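Local coordinates for protein Ceg4 (PDB 6AOK) that acts as a HAD-like phosphotyrosine phosphatase effector of Legionella pneumophila that attenuates MAPK signalling in eukaryotic cells, this chain being its magnesium-binding phosphatase part, at residues A[183-186]-A[187-190]. Residues are numbered along the deposited sequence; the frame is centred on the assembly and turned at random. Where two conformers were deposited one is given.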
loop_
_atom_site.group_PDB
_atom_site.type_symbol
_atom_site.label_atom_id
_atom_site.label_comp_id
_atom_site.label_asym_id
_atom_site.label_seq_id
_atom_site.Cartn_x
_atom_site.Cartn_y
_atom_site.Cartn_z
ATOM N N GLY A 183 3.616 11.119 19.403
ATOM C CA GLY A 183 3.381 12.530 19.605
ATOM C C GLY A 183 2.412 13.189 18.649
ATOM O O GLY A 183 2.163 14.371 18.783
ATOM N N TYR A 184 1.836 12.473 17.703
ATOM C CA TYR A 184 0.876 13.086 16.800
ATOM C C TYR A 184 -0.498 13.153 17.450
ATOM O O TYR A 184 -0.912 12.221 18.140
ATOM C CB TYR A 184 0.796 12.259 15.508
ATOM C CG TYR A 184 2.100 12.348 14.699
ATOM C CD1 TYR A 184 2.342 13.430 13.879
ATOM C CD2 TYR A 184 3.083 11.364 14.804
ATOM C CE1 TYR A 184 3.507 13.533 13.163
ATOM C CE2 TYR A 184 4.261 11.465 14.087
ATOM C CZ TYR A 184 4.459 12.566 13.272
ATOM O OH TYR A 184 5.629 12.716 12.565
ATOM N N ASN A 185 -1.203 14.255 17.199
ATOM C CA ASN A 185 -2.519 14.527 17.756
ATOM C C ASN A 185 -3.571 14.559 16.653
ATOM O O ASN A 185 -3.262 14.508 15.454
ATOM C CB ASN A 185 -2.521 15.844 18.540
ATOM C CG ASN A 185 -1.900 16.983 17.775
ATOM O OD1 ASN A 185 -2.035 17.079 16.549
ATOM N ND2 ASN A 185 -1.228 17.871 18.491
ATOM N N GLU A 186 -4.833 14.679 17.089
ATOM C CA GLU A 186 -5.965 14.340 16.234
ATOM C C GLU A 186 -5.973 15.108 14.924
ATOM O O GLU A 186 -6.258 14.533 13.884
ATOM C CB GLU A 186 -7.258 14.580 16.999
ATOM C CG GLU A 186 -8.473 14.304 16.201
ATOM C CD GLU A 186 -9.688 14.906 16.849
ATOM O OE1 GLU A 186 -9.571 16.007 17.501
ATOM O OE2 GLU A 186 -10.743 14.259 16.670
ATOM N N GLU A 187 -5.651 16.394 14.945
ATOM C CA GLU A 187 -5.665 17.172 13.732
ATOM C C GLU A 187 -4.522 16.847 12.809
ATOM O O GLU A 187 -4.501 17.227 11.702
ATOM C CB GLU A 187 -5.701 18.686 13.980
ATOM C CG GLU A 187 -4.396 19.391 14.300
ATOM C CD GLU A 187 -4.280 19.741 15.776
ATOM O OE1 GLU A 187 -3.622 20.738 16.122
ATOM O OE2 GLU A 187 -4.870 19.040 16.619
ATOM N N GLU A 188 -3.501 16.166 13.318
ATOM C CA GLU A 188 -2.429 15.707 12.459
ATOM C C GLU A 188 -2.728 14.354 11.854
ATOM O O GLU A 188 -2.112 13.990 10.853
ATOM C CB GLU A 188 -1.124 15.641 13.241
ATOM C CG GLU A 188 -0.513 17.000 13.460
ATOM C CD GLU A 188 0.430 17.024 14.641
ATOM O OE1 GLU A 188 0.231 16.235 15.605
ATOM O OE2 GLU A 188 1.359 17.865 14.624
ATOM N N ILE A 189 -3.691 13.632 12.404
ATOM C CA ILE A 189 -3.985 12.259 11.987
ATOM C C ILE A 189 -5.247 12.238 11.133
ATOM O O ILE A 189 -6.280 12.785 11.529
ATOM C CB ILE A 189 -4.166 11.347 13.206
ATOM C CG1 ILE A 189 -2.897 11.328 14.057
ATOM C CG2 ILE A 189 -4.582 9.931 12.771
ATOM C CD1 ILE A 189 -3.081 10.808 15.466
ATOM N N ARG A 190 -5.176 11.572 9.985
ATOM C CA ARG A 190 -6.338 11.312 9.145
ATOM C C ARG A 190 -6.462 9.794 9.103
ATOM O O ARG A 190 -5.719 9.137 8.356
ATOM C CB ARG A 190 -6.151 11.881 7.736
ATOM C CG ARG A 190 -5.963 13.416 7.662
ATOM C CD ARG A 190 -7.271 14.146 7.845
ATOM N NE ARG A 190 -7.148 15.571 7.525
ATOM C CZ ARG A 190 -6.798 16.517 8.403
ATOM N NH1 ARG A 190 -6.538 16.189 9.677
ATOM N NH2 ARG A 190 -6.727 17.800 8.017
#
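Glu188 brings its carboxylate back over the turn onto Asn185, where OE1 accepts the backbone N-H of Asn185. With 2.9 Å between Asn185 N and Glu188 OE1 and 170° at the hydrogen, the bond is nearly straight and meets the oxygen almost along its C-O axis. CG of Glu188 lies beside its own backbone N, anti to the carbonyl carbon (chi1 -76°), and the chain then runs extended, carrying OE1 to Asn185 N. In return, Glu188 N donates to Asn185 O at 2.7 Å, so one side-chain bond and one backbone bond between Asn185 and Glu188 close the turn before the strand. The side chains of Asn185 and Glu188 cross obliquely, their planes about 25° apart. The Glu188 side chain crosses that of Tyr184 at about a right angle, its OE1 3.9 Å from Tyr184 CD1. Ile189 N closes the next step, bonded to Glu186 O at 3.1 Å, with only a weak second bond to Asn185 O. On the helix 169-180 side of the turn, CG1 of Ile189 packs 4.1 Å from Tyr184 CB, and its CD1 reaches the Tyr184 carbonyl oxygen at 3.7 Å. The turn thus leads from the loop after helix 169-180 into edge strand 189-192 of the parallel sheet, away from the magnesium site. Ile189 continues onto Leu176 and Val179 of that helix and Ile164 of strand 161-165; Tyr184 packs on Val179 and Val162, its ring in a cation-pi contact with Arg158 and its OH hydrogen-bonded to Ala159 N. Backbone bonds from Glu188 to Val162 and from Arg190 to Val162 and Ile164 fasten the start of the strand to 161-165.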